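Local coordinates for diguanylate cyclase (Xanthomonas campestris pv. campestris, PDB 5H5O), which binds cyclic GMP through the cyclic nucleotide-binding domain described here and, as a whole protein with a GGDEF domain, probably makes cyclic di-GMP from two GTP, at residues G45-F51 with A80-V86; L2-M6 with P62-F66; D54-K58 with V121-Q125. One frame throughout, in Å; residues are numbered along the deposited sequence.

How the contacts relate
Along the chain the segments come in the order 2-6, 45-51, 54-58, 62-66, 80-86 and 121-125, and each pair of contacts crosses in sequence. Their centres lie about 13 Å apart for contacts 1 and 2, about 13 Å for contacts 1 and 3, and about 15 Å for contacts 2 and 3, and all three touch the same cyclic GMP. Contact 1 joins the two inner strands of one four-stranded antiparallel sheet. Contact 2 sits at the end strand, 65-66, of the other sheet, and Phe66 packs on Ile47 and Ala82 between the sheets. Contact 3 faces residues after helix 106-121 toward the run into strand 58-60, so sheet and post-helix segment enclose the guanine together.

Contact 1 (G45-F51 with A80-V86); sequences GQIDLDF and AGASASV. With PCG (cyclic guanosine monophosphate), chain C.
Two backbone hydrogen bonds of 2.8 Å, Asp48 N to Ser83 O and Asp50 N to Gly81 O, are the shortest between these antiparallel strands. The return bonds are Gly81 N to Asp50 O at 2.9 Å and Ser83 N to Asp48 O at 3.2 Å, and Ser85 N to Gln46 O at 3.1 Å extends the ladder. Strands 47-50 and 81-84 run at 153°, with axes 4.7 Å apart. Asp48-Ser83 and Asp50-Gly81 are hydrogen-bonded pairs; Ile47-Ala84 and Leu49-Ala82 are non-hydrogen-bonded pairs, with CA-CA distances of 4.8 and 4.9 Å. A water bridges Asp48 O (2.8 Å) and Ser83 OG (2.7 Å). Within segment 45-51, Gln46 NE2 donates to Asp48 OD1 at 3.0 Å; His59 also binds this carboxylate oxygen.

These are the central strands of one sheet of the cyclic nucleotide-binding beta-roll, flanked by strands 58-60 and 28-30. Ile47 (m, m) and Leu49 (m, t) face inward with Ala82 and Ala84: Ile47 CG2 lies 4.1 Å from Ala82 CB, Ile47 CD1 4.1 Å from Ala84 CB, and Leu49 CD2 3.9 Å from Ala82 CB. At the pocket end Leu49 CB is 4.1 Å from Ala80 CB. The Phe51 ring, chi1 m, receives a CH-pi contact from Ala80, whose CB stands 3.7 Å from the ring centroid and 11° off its normal. Phe51 CZ approaches cyclic GMP C5 to 3.3 Å, Leu49 CD1 approaches its C8 to 3.6 Å, and Ala80 N lies 3.7 Å from its C5'.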
# COMPACT_ATOMS: atom_id res chain seq x y z
N GLY A 45 25.79 5.78 -0.80
CA GLY A 45 25.74 6.46 -2.08
C GLY A 45 24.36 7.04 -2.35
O GLY A 45 23.68 7.53 -1.44
N GLN A 46 23.94 6.99 -3.61
CA GLN A 46 22.68 7.62 -3.99
C GLN A 46 22.11 7.05 -5.28
O GLN A 46 22.82 6.89 -6.27
CB GLN A 46 22.86 9.13 -4.10
CG GLN A 46 21.68 9.90 -4.68
CD GLN A 46 22.01 11.37 -4.86
OE1 GLN A 46 22.31 12.06 -3.88
NE2 GLN A 46 22.00 11.84 -6.10
N ILE A 47 20.81 6.73 -5.26
CA ILE A 47 20.16 6.26 -6.46
C ILE A 47 19.25 7.35 -7.00
O ILE A 47 18.53 7.99 -6.23
CB ILE A 47 19.33 5.00 -6.19
CG1 ILE A 47 20.24 3.79 -5.97
CG2 ILE A 47 18.34 4.74 -7.36
CD1 ILE A 47 21.20 3.53 -7.13
N ASP A 48 19.28 7.57 -8.31
CA ASP A 48 18.40 8.55 -8.93
C ASP A 48 17.26 7.86 -9.66
O ASP A 48 17.48 6.95 -10.46
CB ASP A 48 19.17 9.45 -9.91
CG ASP A 48 20.15 10.39 -9.21
OD1 ASP A 48 20.12 10.46 -7.95
OD2 ASP A 48 20.94 11.06 -9.90
N LEU A 49 16.04 8.31 -9.37
CA LEU A 49 14.86 7.82 -10.06
C LEU A 49 14.42 8.78 -11.16
O LEU A 49 14.18 9.96 -10.91
CB LEU A 49 13.73 7.58 -9.06
CG LEU A 49 14.09 6.64 -7.91
CD1 LEU A 49 12.89 6.42 -6.99
CD2 LEU A 49 14.62 5.33 -8.45
N ASP A 50 14.30 8.26 -12.38
CA ASP A 50 13.89 9.06 -13.54
C ASP A 50 12.50 8.62 -14.01
O ASP A 50 12.34 7.56 -14.60
CB ASP A 50 14.92 8.92 -14.66
CG ASP A 50 14.69 9.89 -15.81
OD1 ASP A 50 13.55 10.40 -15.98
OD2 ASP A 50 15.65 10.14 -16.56
N PHE A 51 11.51 9.46 -13.76
CA PHE A 51 10.13 9.11 -14.06
C PHE A 51 9.69 9.49 -15.46
O PHE A 51 8.50 9.40 -15.77
CB PHE A 51 9.20 9.75 -13.05
CG PHE A 51 9.37 9.23 -11.67
CD1 PHE A 51 8.54 8.23 -11.19
CD2 PHE A 51 10.38 9.70 -10.86
CE1 PHE A 51 8.71 7.73 -9.93
CE2 PHE A 51 10.54 9.20 -9.59
CZ PHE A 51 9.71 8.22 -9.13
N ALA A 80 9.86 4.03 -12.79
CA ALA A 80 10.97 4.92 -13.09
C ALA A 80 12.18 4.11 -13.47
O ALA A 80 12.25 2.92 -13.19
CB ALA A 80 11.27 5.82 -11.89
N GLY A 81 13.12 4.77 -14.14
CA GLY A 81 14.44 4.20 -14.32
C GLY A 81 15.26 4.48 -13.06
O GLY A 81 15.12 5.55 -12.44
N ALA A 82 16.09 3.52 -12.68
CA ALA A 82 16.96 3.68 -11.51
C ALA A 82 18.41 3.58 -11.92
O ALA A 82 18.78 2.69 -12.70
CB ALA A 82 16.61 2.63 -10.43
N SER A 83 19.24 4.49 -11.40
CA SER A 83 20.65 4.54 -11.78
C SER A 83 21.50 5.17 -10.68
O SER A 83 21.03 5.97 -9.87
CB SER A 83 20.84 5.29 -13.11
OG SER A 83 20.75 6.69 -12.94
N ALA A 84 22.76 4.76 -10.62
CA ALA A 84 23.63 5.20 -9.54
C ALA A 84 24.27 6.54 -9.88
O ALA A 84 24.88 6.70 -10.94
CB ALA A 84 24.68 4.14 -9.21
N SER A 85 24.11 7.50 -8.99
CA SER A 85 24.69 8.82 -9.19
C SER A 85 26.18 8.74 -8.90
O SER A 85 27.00 9.31 -9.62
CB SER A 85 24.01 9.83 -8.25
OG SER A 85 24.55 11.12 -8.44
N VAL A 86 26.51 8.03 -7.83
CA VAL A 86 27.88 7.82 -7.41
C VAL A 86 27.96 6.35 -7.09
O VAL A 86 26.95 5.66 -7.14
CB VAL A 86 28.17 8.64 -6.16
CG1 VAL A 86 28.13 10.15 -6.49
CG2 VAL A 86 27.18 8.31 -5.04
PA PCG C . 9.01 0.58 -8.93
O1A PCG C . 9.52 -0.80 -8.67
O2A PCG C . 7.83 1.07 -9.72
O5' PCG C . 10.15 1.07 -9.33
C5' PCG C . 10.22 2.49 -9.44
C4' PCG C . 10.01 2.95 -8.02
O4' PCG C . 9.96 4.32 -7.69
C3' PCG C . 8.75 2.39 -7.43
O3' PCG C . 8.79 0.94 -7.54
C2' PCG C . 8.79 3.03 -6.07
O2' PCG C . 9.45 2.29 -5.04
C1' PCG C . 9.58 4.32 -6.32
N9 PCG C . 9.00 5.71 -6.32
C8 PCG C . 9.54 6.76 -5.68
N7 PCG C . 8.80 7.87 -5.84
C5 PCG C . 7.76 7.56 -6.59
C6 PCG C . 6.58 8.28 -7.13
O6 PCG C . 6.43 9.48 -6.88
N1 PCG C . 5.67 7.59 -7.88
C2 PCG C . 5.82 6.27 -8.16
N2 PCG C . 4.89 5.64 -8.91
N3 PCG C . 6.90 5.54 -7.69
C4 PCG C . 7.87 6.12 -6.92
O HOH W 1 18.13 7.41 -13.14

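Contact 2 (L2-M6 with P62-F66); sequences LHALM and PGEFF. With PCG (cyclic guanosine monophosphate), chain C.
In the cyclic nucleotide-binding domain, this contact lays the N-terminal loop before helix 8-17 across the turn entering strand 65-66, beside the nucleotide pocket. The end-to-end directions of residues 3-6 and 62-65 are 89° apart, and the CA atoms come nearest at Leu5-Glu64, 4.5 Å. One hydrogen bond joins them, Met6 N to Gly63 O at 3.0 Å (152°); Leu5 CA adds a CA-H...O contact to Gly63 O, also 3.0 Å. Leu5 takes positive phi (65°). Gly63, at phi/psi 87/-9°, has a conformation that calls for glycine, and a CB there would press on Leu5 CD1. Ala4 points toward the turn, its CB 3.3 Å from Phe65 N and 3.4 Å from Phe65 CD2. Phe65 (chi1 p) also meets Phe112 of helix 106-121 edge-to-face, while the backbone of Phe66 borders the pocket, its CA 3.3 Å from cyclic GMP O2'. Met6, a selenomethionine (m, m, m), makes an oblique Met-aromatic contact, its SE 3.4 Å from Phe65 CD2 and 4.3 Å from the ring centroid.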
# COMPACT_ATOMS: atom_id res chain seq x y z
N LEU A 2 8.69 13.03 3.79
CA LEU A 2 8.20 12.16 2.72
C LEU A 2 9.34 11.43 2.02
O LEU A 2 9.25 11.07 0.84
CB LEU A 2 7.35 12.96 1.72
CG LEU A 2 6.21 12.20 1.04
CD1 LEU A 2 5.33 11.54 2.10
CD2 LEU A 2 5.38 13.12 0.15
N HIS A 3 10.43 11.22 2.75
CA HIS A 3 11.53 10.37 2.30
C HIS A 3 11.42 9.01 3.00
O HIS A 3 11.05 8.94 4.17
CB HIS A 3 12.89 11.02 2.59
CG HIS A 3 13.24 12.12 1.65
ND1 HIS A 3 14.54 12.52 1.41
CD2 HIS A 3 12.46 12.93 0.88
CE1 HIS A 3 14.55 13.51 0.54
NE2 HIS A 3 13.30 13.78 0.20
N ALA A 4 11.75 7.96 2.26
CA ALA A 4 11.56 6.57 2.70
C ALA A 4 12.01 6.27 4.14
O ALA A 4 11.24 6.41 5.08
CB ALA A 4 12.22 5.63 1.72
N LEU A 5 13.26 5.85 4.28
CA LEU A 5 13.82 5.45 5.58
C LEU A 5 13.19 4.21 6.22
O LEU A 5 12.05 4.21 6.69
CB LEU A 5 13.92 6.61 6.58
CG LEU A 5 15.32 7.22 6.72
CD1 LEU A 5 15.98 7.49 5.36
CD2 LEU A 5 15.28 8.49 7.53
N MSE A 6 13.96 3.13 6.21
CA MSE A 6 13.66 1.94 6.96
C MSE A 6 13.96 2.22 8.42
O MSE A 6 14.68 3.18 8.74
CB MSE A 6 14.55 0.80 6.47
CG MSE A 6 14.71 0.73 4.96
SE MSE A 6 13.09 0.10 4.19
CE MSE A 6 13.09 -1.72 4.88
N PRO A 62 21.17 6.89 1.66
CA PRO A 62 21.25 5.75 2.58
C PRO A 62 20.00 5.55 3.44
O PRO A 62 19.47 6.50 4.01
CB PRO A 62 22.45 6.10 3.45
CG PRO A 62 23.39 6.83 2.46
CD PRO A 62 22.47 7.61 1.55
N GLY A 63 19.51 4.32 3.52
CA GLY A 63 18.32 4.06 4.31
C GLY A 63 16.99 4.24 3.57
O GLY A 63 15.93 3.87 4.09
N GLU A 64 17.04 4.79 2.36
CA GLU A 64 15.82 4.92 1.56
C GLU A 64 15.58 3.70 0.68
O GLU A 64 16.53 3.08 0.19
CB GLU A 64 15.83 6.21 0.73
CG GLU A 64 15.61 7.48 1.55
CD GLU A 64 15.80 8.75 0.73
OE1 GLU A 64 14.86 9.14 0.01
OE2 GLU A 64 16.90 9.35 0.78
N PHE A 65 14.31 3.35 0.49
CA PHE A 65 13.94 2.15 -0.25
C PHE A 65 13.11 2.47 -1.47
O PHE A 65 12.49 3.53 -1.56
CB PHE A 65 13.19 1.18 0.66
CG PHE A 65 11.82 1.64 1.03
CD1 PHE A 65 10.72 1.32 0.23
CD2 PHE A 65 11.60 2.36 2.19
CE1 PHE A 65 9.44 1.74 0.58
CE2 PHE A 65 10.32 2.77 2.55
CZ PHE A 65 9.24 2.46 1.73
N PHE A 66 13.12 1.57 -2.44
CA PHE A 66 12.38 1.78 -3.68
C PHE A 66 12.23 0.45 -4.37
O PHE A 66 12.96 -0.49 -4.09
CB PHE A 66 13.12 2.76 -4.60
CG PHE A 66 14.51 2.31 -5.02
CD1 PHE A 66 14.73 1.71 -6.25
CD2 PHE A 66 15.60 2.53 -4.19
CE1 PHE A 66 16.02 1.32 -6.64
CE2 PHE A 66 16.90 2.14 -4.58
CZ PHE A 66 17.11 1.54 -5.80
PA PCG C . 9.01 0.58 -8.93
O1A PCG C . 9.52 -0.80 -8.67
O2A PCG C . 7.83 1.07 -9.72
O5' PCG C . 10.15 1.07 -9.33
C5' PCG C . 10.22 2.49 -9.44
C4' PCG C . 10.01 2.95 -8.02
O4' PCG C . 9.96 4.32 -7.69
C3' PCG C . 8.75 2.39 -7.43
O3' PCG C . 8.79 0.94 -7.54
C2' PCG C . 8.79 3.03 -6.07
O2' PCG C . 9.45 2.29 -5.04
C1' PCG C . 9.58 4.32 -6.32
N9 PCG C . 9.00 5.71 -6.32
C8 PCG C . 9.54 6.76 -5.68
N7 PCG C . 8.80 7.87 -5.84
C5 PCG C . 7.76 7.56 -6.59
C6 PCG C . 6.58 8.28 -7.13
O6 PCG C . 6.43 9.48 -6.88
N1 PCG C . 5.67 7.59 -7.88
C2 PCG C . 5.82 6.27 -8.16
N2 PCG C . 4.89 5.64 -8.91
N3 PCG C . 6.90 5.54 -7.69
C4 PCG C . 7.87 6.12 -6.92

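Contact 3 (D54-K58 with V121-Q125); sequences DLMLK and VNNEQ. With PCG (cyclic guanosine monophosphate), chain C.
Val121 ends helix 106-121, packing on Ile73 of the second subunit, and Asn122 is the first residue to leave helical angles (phi/psi -95/28°). At Asn123 the chain is extended (-121/-153°). Its CB lies 4.4 Å from Lys58 NZ, a loose approach, but the residue also lines the guanine pocket. Glu124 then adopts positive phi (72/106°) and reads the base: cyclic GMP N1 donates to Glu124 OE1 at 3.2 Å, the base N2 makes a weak bond to Glu124 OE1 at 3.3 Å, and Glu124 N makes a weak bond to the base O6 at 2.6 Å.

This is the purine end of the cyclic nucleotide-binding site, where residues following helix 106-121 cover the base. From the facing segment, Lys58 extends to the O6/N7 edge of the base, nearly in the ring plane, with chi1 m and chi2 to chi4 t. Lys58 NZ donates to cyclic GMP O6 at 2.8 Å and to its N7 at 2.7 Å. With O6 also meeting Glu124 N, the two segments share this atom. The N1 donor and O6 acceptor distinguish guanine from adenine; N7 does not.

Gln125, the last modelled residue and poorly ordered, lies nearest Leu55, CA atoms 6.4 Å apart. Leu55 (m, t) points toward it and brings CD2 to 3.4 Å from Gln125 C. The Gln125 side chain, its amide not reliably placed, lies alongside Met56 and Lys58 and near Phe51.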
# COMPACT_ATOMS: atom_id res chain seq x y z
N ASP A 54 8.89 15.32 -18.13
CA ASP A 54 9.71 16.45 -17.72
C ASP A 54 9.73 16.57 -16.21
O ASP A 54 9.94 17.66 -15.66
CB ASP A 54 9.17 17.71 -18.38
CG ASP A 54 9.45 17.73 -19.87
OD1 ASP A 54 8.72 18.42 -20.61
OD2 ASP A 54 10.40 17.03 -20.28
N LEU A 55 9.51 15.45 -15.55
CA LEU A 55 9.42 15.42 -14.11
C LEU A 55 10.79 15.60 -13.46
O LEU A 55 11.82 15.27 -14.04
CB LEU A 55 8.79 14.10 -13.65
CG LEU A 55 7.38 13.91 -14.22
CD1 LEU A 55 6.87 12.49 -13.96
CD2 LEU A 55 6.43 14.95 -13.62
N MSE A 56 10.77 16.16 -12.26
CA MSE A 56 11.95 16.21 -11.40
C MSE A 56 12.51 14.81 -11.16
O MSE A 56 11.75 13.84 -11.03
CB MSE A 56 11.55 16.80 -10.04
CG MSE A 56 11.20 18.27 -10.08
SE MSE A 56 12.83 19.30 -10.20
CE MSE A 56 13.45 19.11 -8.35
N LEU A 57 13.83 14.70 -11.09
CA LEU A 57 14.44 13.48 -10.59
C LEU A 57 14.24 13.34 -9.08
O LEU A 57 14.13 14.35 -8.38
CB LEU A 57 15.94 13.46 -10.88
CG LEU A 57 16.36 13.39 -12.33
CD1 LEU A 57 17.87 13.56 -12.44
CD2 LEU A 57 15.90 12.07 -12.92
N LYS A 58 14.17 12.10 -8.60
CA LYS A 58 14.20 11.85 -7.16
C LYS A 58 15.52 11.22 -6.78
O LYS A 58 16.03 10.34 -7.47
CB LYS A 58 13.05 10.94 -6.73
CG LYS A 58 11.73 11.65 -6.51
CD LYS A 58 10.72 10.71 -5.88
CE LYS A 58 9.38 11.40 -5.62
NZ LYS A 58 8.34 10.45 -5.14
N VAL A 121 0.73 6.55 -1.55
CA VAL A 121 -0.42 7.43 -1.73
C VAL A 121 0.06 8.88 -1.84
O VAL A 121 -0.56 9.70 -2.52
CB VAL A 121 -1.47 7.24 -0.61
CG1 VAL A 121 -2.52 8.35 -0.63
CG2 VAL A 121 -2.13 5.88 -0.77
N ASN A 122 1.20 9.15 -1.22
CA ASN A 122 1.82 10.46 -1.30
C ASN A 122 2.90 10.53 -2.39
O ASN A 122 3.83 11.33 -2.29
CB ASN A 122 2.43 10.86 0.05
CG ASN A 122 1.37 11.12 1.11
OD1 ASN A 122 0.20 11.34 0.79
ND2 ASN A 122 1.78 11.09 2.37
N ASN A 123 2.76 9.71 -3.43
CA ASN A 123 3.75 9.69 -4.52
C ASN A 123 3.19 10.02 -5.91
O ASN A 123 2.20 10.74 -6.04
CB ASN A 123 4.52 8.37 -4.54
CG ASN A 123 3.92 7.35 -5.47
OD1 ASN A 123 4.41 6.22 -5.58
ND2 ASN A 123 2.85 7.73 -6.16
N GLU A 124 3.85 9.50 -6.95
CA GLU A 124 3.51 9.84 -8.33
C GLU A 124 3.94 11.27 -8.68
O GLU A 124 3.30 12.23 -8.26
CB GLU A 124 2.02 9.67 -8.59
CG GLU A 124 1.67 9.42 -10.05
CD GLU A 124 2.62 8.44 -10.71
OE1 GLU A 124 3.82 8.44 -10.36
OE2 GLU A 124 2.16 7.66 -11.57
N GLN A 125 5.01 11.38 -9.46
CA GLN A 125 5.53 12.67 -9.87
C GLN A 125 4.91 13.11 -11.19
O GLN A 125 3.69 13.13 -11.34
CB GLN A 125 7.06 12.63 -9.99
CG GLN A 125 7.74 13.92 -9.57
CD GLN A 125 9.22 13.73 -9.27
OE1 GLN A 125 9.99 13.29 -10.12
NE2 GLN A 125 9.62 14.09 -8.06
PA PCG C . 9.01 0.58 -8.93
O1A PCG C . 9.52 -0.80 -8.67
O2A PCG C . 7.83 1.07 -9.72
O5' PCG C . 10.15 1.07 -9.33
C5' PCG C . 10.22 2.49 -9.44
C4' PCG C . 10.01 2.95 -8.02
O4' PCG C . 9.96 4.32 -7.69
C3' PCG C . 8.75 2.39 -7.43
O3' PCG C . 8.79 0.94 -7.54
C2' PCG C . 8.79 3.03 -6.07
O2' PCG C . 9.45 2.29 -5.04
C1' PCG C . 9.58 4.32 -6.32
N9 PCG C . 9.00 5.71 -6.32
C8 PCG C . 9.54 6.76 -5.68
N7 PCG C . 8.80 7.87 -5.84
C5 PCG C . 7.76 7.56 -6.59
C6 PCG C . 6.58 8.28 -7.13
O6 PCG C . 6.43 9.48 -6.88
N1 PCG C . 5.67 7.59 -7.88
C2 PCG C . 5.82 6.27 -8.16
N2 PCG C . 4.89 5.64 -8.91
N3 PCG C . 6.90 5.54 -7.69
C4 PCG C . 7.87 6.12 -6.92